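Local coordinates for protein ornithine carbamoyltransferase (Gloeobacter violaceus, PDB 3GD5) that probably catalyses the transfer of the carbamoyl group from carbamoyl phosphate to ornithine, yielding citrulline for arginine biosynthesis, at residues Arg13-Leu17 against Ile126-Asn130; Val93-Arg98 against Glu119-Ala124; Thr231-Thr235 against Arg246-Glu251. One frame throughout, in Å; residues are numbered along the deposited sequence.

Contact 1: residues Arg13-Leu17 against Ile126-Asn130; sequences RPDLL and IPVIN
Pro127 meets the N-terminal segment first, its CB resting against the carbonyl oxygen of Pro14 while its CA lies beside the carboxylate of Asp15. One residue on, Val128 is tied in through both its N-H and its C=O. Its N donates to Asp15 OD1 at 2.9 Å, reaching that oxygen on the anti side and 23° out of the carboxylate plane. With CG anti to its carbonyl carbon (chi1 -42°), Asp15 lays the carboxylate over the start of the strand. An alanine in place of Asp15 removes this acceptor and would probably leave Val128 N without its mate and the turn into the strand less firmly held there. Val128 O in turn accepts from Leu16 N at 3.1 Å, in the carbonyl plane, and Leu17 CD1 comes within 3.4 Å of the same oxygen. At Ile129 the backbones are bridged: Leu16 and Ile129 form a single parallel bridge, so the N-terminal segment runs along the outer side of strand 128-130, whose inner side bonds to strand 106-110 in the parallel sheet of the carbamoyl-phosphate domain. The side chains of Leu16 and Ile129 both pack on helix 293-312. Asn130 N completes the bridge by donating to Leu16 O at 2.9 Å. Its side chain, CG anti to the backbone N (chi1 174°), reaches further, and ND2 donates to Leu17 O at 2.9 Å, an oxygen that Gln114 also grips.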
loop_
_atom_site.group_PDB
_atom_site.type_symbol
_atom_site.label_atom_id
_atom_site.label_comp_id
_atom_site.label_asym_id
_atom_site.label_seq_id
_atom_site.Cartn_x
_atom_site.Cartn_y
_atom_site.Cartn_z
ATOM N N ARG A 13 15.532 12.408 38.909
ATOM C CA ARG A 13 15.577 13.479 37.930
ATOM C C ARG A 13 14.185 13.489 37.298
ATOM O O ARG A 13 13.389 12.578 37.528
ATOM C CB ARG A 13 16.607 13.178 36.858
ATOM C CG ARG A 13 18.022 13.093 37.359
ATOM C CD ARG A 13 18.963 13.100 36.179
ATOM N NE ARG A 13 20.321 12.779 36.582
ATOM C CZ ARG A 13 21.343 12.674 35.738
ATOM N NH1 ARG A 13 21.159 12.871 34.436
ATOM N NH2 ARG A 13 22.548 12.358 36.197
ATOM N N PRO A 14 13.877 14.509 36.489
ATOM C CA PRO A 14 12.562 14.594 35.845
ATOM C C PRO A 14 12.243 13.436 34.897
ATOM O O PRO A 14 11.124 12.928 34.888
ATOM C CB PRO A 14 12.626 15.925 35.102
ATOM C CG PRO A 14 13.569 16.734 35.944
ATOM C CD PRO A 14 14.651 15.742 36.264
ATOM N N ASP A 15 13.234 13.017 34.114
ATOM C CA ASP A 15 13.045 11.958 33.129
ATOM C C ASP A 15 13.867 10.685 33.340
ATOM O O ASP A 15 14.766 10.633 34.177
ATOM C CB ASP A 15 13.380 12.507 31.739
ATOM C CG ASP A 15 12.829 13.902 31.516
ATOM O OD1 ASP A 15 11.599 14.077 31.559
ATOM O OD2 ASP A 15 13.632 14.831 31.300
ATOM N N LEU A 16 13.530 9.657 32.566
ATOM C CA LEU A 16 14.251 8.389 32.573
ATOM C C LEU A 16 14.465 8.072 31.105
ATOM O O LEU A 16 13.727 7.282 30.522
ATOM C CB LEU A 16 13.448 7.255 33.227
ATOM C CG LEU A 16 14.128 5.884 33.060
ATOM C CD1 LEU A 16 15.545 5.938 33.630
ATOM C CD2 LEU A 16 13.323 4.799 33.745
ATOM N N LEU A 17 15.468 8.721 30.521
ATOM C CA LEU A 17 15.829 8.570 29.113
ATOM C C LEU A 17 16.881 7.495 28.929
ATOM O O LEU A 17 16.900 6.788 27.921
ATOM C CB LEU A 17 16.395 9.885 28.584
ATOM C CG LEU A 17 15.413 10.962 28.134
ATOM C CD1 LEU A 17 14.203 10.972 29.041
ATOM C CD2 LEU A 17 16.115 12.306 28.105
ATOM N N ILE A 126 6.941 17.922 30.647
ATOM C CA ILE A 126 6.396 16.886 31.518
ATOM C C ILE A 126 7.331 15.679 31.499
ATOM O O ILE A 126 8.089 15.481 30.544
ATOM C CB ILE A 126 4.951 16.450 31.096
ATOM C CG1 ILE A 126 4.868 16.242 29.581
ATOM C CG2 ILE A 126 3.930 17.486 31.563
ATOM C CD1 ILE A 126 3.545 15.629 29.120
ATOM N N PRO A 127 7.297 14.861 32.557
ATOM C CA PRO A 127 8.165 13.682 32.625
ATOM C C PRO A 127 8.137 12.839 31.354
ATOM O O PRO A 127 7.066 12.517 30.836
ATOM C CB PRO A 127 7.620 12.918 33.826
ATOM C CG PRO A 127 7.051 13.997 34.699
ATOM C CD PRO A 127 6.367 14.902 33.701
ATOM N N VAL A 128 9.315 12.489 30.849
ATOM C CA VAL A 128 9.417 11.658 29.658
ATOM C C VAL A 128 10.180 10.378 29.988
ATOM O O VAL A 128 11.269 10.417 30.567
ATOM C CB VAL A 128 10.128 12.391 28.504
ATOM C CG1 VAL A 128 10.404 11.416 27.359
ATOM C CG2 VAL A 128 9.264 13.544 28.014
ATOM N N ILE A 129 9.596 9.242 29.618
ATOM C CA ILE A 129 10.196 7.946 29.881
ATOM C C ILE A 129 10.564 7.267 28.578
ATOM O O ILE A 129 9.788 7.272 27.622
ATOM C CB ILE A 129 9.214 7.041 30.647
ATOM C CG1 ILE A 129 8.827 7.704 31.968
ATOM C CG2 ILE A 129 9.829 5.670 30.878
ATOM C CD1 ILE A 129 7.577 7.124 32.592
ATOM N N ASN A 130 11.750 6.681 28.541
ATOM C CA ASN A 130 12.217 5.973 27.360
ATOM C C ASN A 130 11.561 4.596 27.342
ATOM O O ASN A 130 11.905 3.733 28.147
ATOM C CB ASN A 130 13.746 5.824 27.399
ATOM C CG ASN A 130 14.277 4.965 26.267
ATOM O OD1 ASN A 130 13.510 4.357 25.528
ATOM N ND2 ASN A 130 15.597 4.904 26.134
#

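Contact 2: residues Val93-Arg98 against Glu119-Ala124; sequences VRDTAR and EYAHYA
Arg94 lays its CB squarely over the middle of the Tyr123 ring, a CH-pi contact with CB 3.4 Å from the ring centroid and 12° off the normal. The two side chains run alongside each other in the same direction, so Arg94 CD also comes near the phenol oxygen of Tyr123. His122 ND1 sits over the opposite face of that ring, leaving it sandwiched.

Apolar packing fills much of the rest. Val93 crosses Tyr120 at about a right angle, with CB over one ring face near the rim and CG1 3.9 Å from Tyr120 CE1. Ala97 is the small residue at the closest approach: its CB lies 3.7 Å from Tyr123 CB, and its CA is 4.5 Å from that of Ala124. With so little side chain between them, the backbones themselves meet, and Ala124 CA points its hydrogen at Ala97 O across 3.6 Å.

No hydrogen bond joins the two segments; the polar bonds lie within residues 93-98 and to a second subunit. Arg98, bent at chi3 (-66°), folds back so that NE donates to Arg94 O at 2.8 Å, from above the carbonyl plane, and NH2 forms a salt bridge with Asp95 OD1 at 2.7 Å. Arg277 and Glu287 of a second subunit salt-bridge Asp95 and Arg98 respectively. Val93 CG2 lies against the end of the Glu119 side chain.

The segment axes approach to 7.9 Å at a crossing angle of -51°, consistent with the small side chains of Ala97 and Ala124. Helix 114-124 is the connection of the beta-alpha-beta crossover from strand 106-110 to strand 128-130, and Tyr120 and Ala124 pack on strand 106-110.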
loop_
_atom_site.group_PDB
_atom_site.type_symbol
_atom_site.label_atom_id
_atom_site.label_comp_id
_atom_site.label_asym_id
_atom_site.label_seq_id
_atom_site.Cartn_x
_atom_site.Cartn_y
_atom_site.Cartn_z
ATOM N N VAL A 93 8.577 17.959 16.153
ATOM C CA VAL A 93 8.399 17.468 17.516
ATOM C C VAL A 93 8.229 18.560 18.568
ATOM O O VAL A 93 7.481 18.384 19.531
ATOM C CB VAL A 93 9.574 16.551 17.952
ATOM C CG1 VAL A 93 9.707 15.382 16.986
ATOM C CG2 VAL A 93 10.860 17.341 18.008
ATOM N N ARG A 94 8.916 19.686 18.395
ATOM C CA ARG A 94 8.799 20.757 19.369
ATOM C C ARG A 94 7.372 21.289 19.446
ATOM O O ARG A 94 6.933 21.749 20.499
ATOM C CB ARG A 94 9.789 21.885 19.059
ATOM C CG ARG A 94 9.688 22.519 17.680
ATOM C CD ARG A 94 10.712 23.646 17.585
ATOM N NE ARG A 94 10.564 24.478 16.393
ATOM C CZ ARG A 94 11.012 24.159 15.182
ATOM N NH1 ARG A 94 11.651 23.011 14.978
ATOM N NH2 ARG A 94 10.827 24.998 14.168
ATOM N N ASP A 95 6.636 21.224 18.341
ATOM C CA ASP A 95 5.251 21.694 18.360
ATOM C C ASP A 95 4.373 20.628 18.998
ATOM O O ASP A 95 3.582 20.920 19.897
ATOM C CB ASP A 95 4.749 21.999 16.946
ATOM C CG ASP A 95 5.386 23.252 16.355
ATOM O OD1 ASP A 95 6.133 23.949 17.069
ATOM O OD2 ASP A 95 5.133 23.548 15.174
ATOM N N THR A 96 4.521 19.386 18.548
ATOM C CA THR A 96 3.720 18.311 19.105
ATOM C C THR A 96 4.024 18.066 20.585
ATOM O O THR A 96 3.124 17.742 21.354
ATOM C CB THR A 96 3.873 17.002 18.276
ATOM O OG1 THR A 96 3.821 15.861 19.144
ATOM C CG2 THR A 96 5.159 17.007 17.493
ATOM N N ALA A 97 5.274 18.256 21.000
ATOM C CA ALA A 97 5.628 18.047 22.406
ATOM C C ALA A 97 4.978 19.115 23.286
ATOM O O ALA A 97 4.416 18.818 24.348
ATOM C CB ALA A 97 7.139 18.079 22.585
ATOM N N ARG A 98 5.046 20.359 22.834
ATOM C CA ARG A 98 4.469 21.467 23.580
ATOM C C ARG A 98 2.963 21.345 23.746
ATOM O O ARG A 98 2.427 21.667 24.808
ATOM C CB ARG A 98 4.840 22.795 22.918
ATOM C CG ARG A 98 6.227 23.275 23.322
ATOM C CD ARG A 98 6.594 24.592 22.674
ATOM N NE ARG A 98 6.732 24.458 21.228
ATOM C CZ ARG A 98 7.268 25.382 20.438
ATOM N NH1 ARG A 98 7.724 26.521 20.951
ATOM N NH2 ARG A 98 7.346 25.171 19.132
ATOM N N GLU A 119 14.491 15.434 22.373
ATOM C CA GLU A 119 13.741 16.565 21.823
ATOM C C GLU A 119 12.427 16.679 22.597
ATOM O O GLU A 119 12.065 17.751 23.093
ATOM C CB GLU A 119 13.420 16.313 20.346
ATOM C CG GLU A 119 14.241 17.088 19.338
ATOM C CD GLU A 119 13.816 18.541 19.235
ATOM O OE1 GLU A 119 13.982 19.280 20.225
ATOM O OE2 GLU A 119 13.314 18.947 18.164
ATOM N N TYR A 120 11.714 15.558 22.687
ATOM C CA TYR A 120 10.446 15.521 23.397
ATOM C C TYR A 120 10.586 15.959 24.847
ATOM O O TYR A 120 9.846 16.818 25.313
ATOM C CB TYR A 120 9.854 14.111 23.371
ATOM C CG TYR A 120 9.125 13.761 22.102
ATOM C CD1 TYR A 120 9.794 13.191 21.024
ATOM C CD2 TYR A 120 7.754 13.995 21.982
ATOM C CE1 TYR A 120 9.115 12.861 19.857
ATOM C CE2 TYR A 120 7.069 13.670 20.826
ATOM C CZ TYR A 120 7.753 13.103 19.767
ATOM O OH TYR A 120 7.076 12.770 18.620
ATOM N N ALA A 121 11.529 15.352 25.560
ATOM C CA ALA A 121 11.740 15.676 26.965
ATOM C C ALA A 121 12.014 17.163 27.122
ATOM O O ALA A 121 11.540 17.806 28.057
ATOM C CB ALA A 121 12.915 14.869 27.520
ATOM N N HIS A 122 12.776 17.701 26.183
ATOM C CA HIS A 122 13.146 19.104 26.199
ATOM C C HIS A 122 11.951 20.059 26.083
ATOM O O HIS A 122 11.849 21.029 26.835
ATOM C CB HIS A 122 14.134 19.361 25.062
ATOM C CG HIS A 122 14.773 20.711 25.107
ATOM N ND1 HIS A 122 14.044 21.880 25.093
ATOM C CD2 HIS A 122 16.076 21.078 25.155
ATOM C CE1 HIS A 122 14.871 22.911 25.128
ATOM N NE2 HIS A 122 16.109 22.451 25.166
ATOM N N TYR A 123 11.044 19.768 25.155
ATOM C CA TYR A 123 9.881 20.617 24.908
ATOM C C TYR A 123 8.569 20.277 25.619
ATOM O O TYR A 123 7.747 21.159 25.842
ATOM C CB TYR A 123 9.617 20.673 23.402
ATOM C CG TYR A 123 10.603 21.516 22.642
ATOM C CD1 TYR A 123 10.569 22.902 22.738
ATOM C CD2 TYR A 123 11.576 20.935 21.838
ATOM C CE1 TYR A 123 11.478 23.691 22.048
ATOM C CE2 TYR A 123 12.493 21.715 21.142
ATOM C CZ TYR A 123 12.435 23.094 21.254
ATOM O OH TYR A 123 13.326 23.882 20.570
ATOM N N ALA A 124 8.373 19.006 25.963
ATOM C CA ALA A 124 7.143 18.564 26.614
ATOM C C ALA A 124 6.817 19.275 27.924
ATOM O O ALA A 124 5.657 19.600 28.189
ATOM C CB ALA A 124 7.192 17.054 26.843
#

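Contact 3: residues Thr231-Thr235 against Arg246-Glu251; sequences TDVWT and RLQLFE
Trp234 and Phe250 form an offset stack: the five-membered ring of the indole and the phenyl ring have centroids 4.5 Å apart and planes inclined by 22°. The two side chains come from the two segments and slide past each other in opposite directions, so each ring covers the other's CB as well. Phe250 CB sits over the centre of the indole's five-membered ring, 3.3 Å from its centroid, while Trp234 CB lies over the phenyl face toward the rim, 4.0 Å from that centroid. Both exchanges are CH-pi contacts, and they interlock the residues more fully than ring overlap alone.

Arg246 comes to the indole at its edge. Its chain bends at chi3 (80°), bringing NH1 to 3.1 Å from Trp234 CE3 near the indole plane, with the guanidinium tilted 56° against it. Seen from the arginine, Trp234 CB lies at the guanidinium edge, so the charge is set beside the aromatic system and does not lie over its face. Farther along the six-membered ring, Leu247 CD1 meets Trp234 CH2 at 3.8 Å. Thr235 turns its methyl to the phenyl ring, crossing at about a right angle, with CG2 3.3 Å from Phe250 CE2; Phe192 meets Phe250 in an edge-to-face arrangement.

Asp232, which by similarity binds ornithine, precedes this cluster. Ser236 and Met237, assigned by similarity to the same site, lie between the two segments in residues 236-244, which are not modelled and include the SMG loop of the family. With no hydrogen bond across it, the contact that brackets this loop depends on ring stacking, apolar fit and the edge approach of Arg246, whose charge is met by a salt bridge from NH2 to Glu279.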
loop_
_atom_site.group_PDB
_atom_site.type_symbol
_atom_site.label_atom_id
_atom_site.label_comp_id
_atom_site.label_asym_id
_atom_site.label_seq_id
_atom_site.Cartn_x
_atom_site.Cartn_y
_atom_site.Cartn_z
ATOM N N THR A 231 20.016 -13.137 26.751
ATOM C CA THR A 231 20.128 -12.981 25.313
ATOM C C THR A 231 18.905 -12.269 24.763
ATOM O O THR A 231 17.915 -12.070 25.465
ATOM C CB THR A 231 20.313 -14.327 24.598
ATOM O OG1 THR A 231 20.725 -14.082 23.249
ATOM C CG2 THR A 231 19.022 -15.125 24.604
ATOM N N ASP A 232 18.990 -11.895 23.492
ATOM C CA ASP A 232 17.931 -11.162 22.822
ATOM C C ASP A 232 18.022 -11.549 21.358
ATOM O O ASP A 232 18.957 -12.244 20.962
ATOM C CB ASP A 232 18.190 -9.665 23.005
ATOM C CG ASP A 232 17.048 -8.793 22.507
ATOM O OD1 ASP A 232 16.030 -9.331 22.021
ATOM O OD2 ASP A 232 17.183 -7.555 22.614
ATOM N N VAL A 233 17.060 -11.108 20.554
ATOM C CA VAL A 233 17.071 -11.434 19.134
ATOM C C VAL A 233 18.321 -10.886 18.437
ATOM O O VAL A 233 18.825 -9.825 18.800
ATOM C CB VAL A 233 15.816 -10.880 18.434
ATOM C CG1 VAL A 233 16.014 -10.908 16.924
ATOM C CG2 VAL A 233 14.594 -11.720 18.820
ATOM N N TRP A 234 18.818 -11.616 17.443
ATOM C CA TRP A 234 19.998 -11.183 16.702
ATOM C C TRP A 234 19.713 -9.889 15.937
ATOM O O TRP A 234 18.561 -9.547 15.671
ATOM C CB TRP A 234 20.459 -12.271 15.719
ATOM C CG TRP A 234 20.912 -13.557 16.373
ATOM C CD1 TRP A 234 21.404 -13.706 17.641
ATOM C CD2 TRP A 234 20.955 -14.863 15.773
ATOM N NE1 TRP A 234 21.750 -15.020 17.867
ATOM C CE2 TRP A 234 21.485 -15.752 16.739
ATOM C CE3 TRP A 234 20.597 -15.370 14.512
ATOM C CZ2 TRP A 234 21.667 -17.119 16.485
ATOM C CZ3 TRP A 234 20.779 -16.732 14.259
ATOM C CH2 TRP A 234 21.310 -17.589 15.244
ATOM N N THR A 235 20.780 -9.184 15.581
ATOM C CA THR A 235 20.679 -7.925 14.856
ATOM C C THR A 235 19.661 -7.961 13.712
ATOM O O THR A 235 19.573 -8.939 12.969
ATOM C CB THR A 235 22.053 -7.525 14.288
ATOM O OG1 THR A 235 21.999 -6.173 13.825
ATOM C CG2 THR A 235 22.438 -8.437 13.122
ATOM N N ARG A 246 24.133 -13.754 8.396
ATOM C CA ARG A 246 23.552 -13.516 9.707
ATOM C C ARG A 246 23.735 -14.719 10.618
ATOM O O ARG A 246 24.158 -14.578 11.764
ATOM C CB ARG A 246 22.066 -13.176 9.581
ATOM C CG ARG A 246 21.539 -12.365 10.753
ATOM C CD ARG A 246 20.131 -11.867 10.505
ATOM N NE ARG A 246 19.141 -12.903 10.763
ATOM C CZ ARG A 246 18.831 -13.352 11.975
ATOM N NH1 ARG A 246 19.434 -12.851 13.043
ATOM N NH2 ARG A 246 17.927 -14.308 12.117
ATOM N N LEU A 247 23.419 -15.902 10.103
ATOM C CA LEU A 247 23.553 -17.130 10.879
ATOM C C LEU A 247 25.016 -17.428 11.188
ATOM O O LEU A 247 25.400 -17.559 12.350
ATOM C CB LEU A 247 22.937 -18.305 10.119
ATOM C CG LEU A 247 22.999 -19.664 10.816
ATOM C CD1 LEU A 247 22.318 -19.583 12.170
ATOM C CD2 LEU A 247 22.330 -20.707 9.942
ATOM N N GLN A 248 25.827 -17.539 10.139
ATOM C CA GLN A 248 27.255 -17.813 10.284
ATOM C C GLN A 248 27.945 -16.590 10.874
ATOM O O GLN A 248 28.843 -16.024 10.257
ATOM C CB GLN A 248 27.877 -18.130 8.918
ATOM C CG GLN A 248 27.371 -19.406 8.256
ATOM C CD GLN A 248 27.874 -20.663 8.940
ATOM O OE1 GLN A 248 29.080 -20.908 9.001
ATOM N NE2 GLN A 248 26.951 -21.468 9.457
ATOM N N LEU A 249 27.526 -16.189 12.069
ATOM C CA LEU A 249 28.093 -15.019 12.726
ATOM C C LEU A 249 27.525 -14.882 14.133
ATOM O O LEU A 249 28.243 -14.555 15.078
ATOM C CB LEU A 249 27.768 -13.765 11.914
ATOM C CG LEU A 249 28.292 -12.411 12.394
ATOM C CD1 LEU A 249 29.790 -12.485 12.661
ATOM C CD2 LEU A 249 27.988 -11.363 11.334
ATOM N N PHE A 250 26.227 -15.137 14.255
ATOM C CA PHE A 250 25.525 -15.068 15.531
ATOM C C PHE A 250 25.259 -16.479 16.040
ATOM O O PHE A 250 24.978 -16.689 17.220
ATOM C CB PHE A 250 24.198 -14.336 15.348
ATOM C CG PHE A 250 24.284 -12.858 15.562
ATOM C CD1 PHE A 250 24.361 -12.336 16.848
ATOM C CD2 PHE A 250 24.280 -11.986 14.482
ATOM C CE1 PHE A 250 24.430 -10.963 17.058
ATOM C CE2 PHE A 250 24.350 -10.609 14.680
ATOM C CZ PHE A 250 24.424 -10.096 15.969
ATOM N N GLU A 251 25.358 -17.435 15.125
ATOM C CA GLU A 251 25.121 -18.848 15.394
ATOM C C GLU A 251 25.675 -19.381 16.720
ATOM O O GLU A 251 24.953 -20.016 17.485
ATOM C CB GLU A 251 25.694 -19.667 14.236
ATOM C CG GLU A 251 25.123 -21.060 14.090
ATOM C CD GLU A 251 25.690 -21.778 12.879
ATOM O OE1 GLU A 251 25.229 -22.902 12.584
ATOM O OE2 GLU A 251 26.601 -21.216 12.228
#

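Overall arrangement
Contacts 1 and 2 belong to the carbamoyl-phosphate domain and touch, their centres about 12 Å apart; contact 3 lies in the ornithine-binding domain, its centre about 32 Å from that of contact 1 and about 36 Å from that of contact 2. Along the chain, contact 2 is nested within the loop closed by contact 1, and contact 3 follows both. Helix 114-124 supplies the joint: its Ala121 packs on Asp15, Leu17 and Val128. Contact 1 adds a single bridged segment along edge strand 128-130, whereas contact 3 starts at the end of strand 228-231, contains Asp232 and brackets Ser236 and Met237, all assigned to ornithine by similarity. Both domains thus probably contribute to the substrate site.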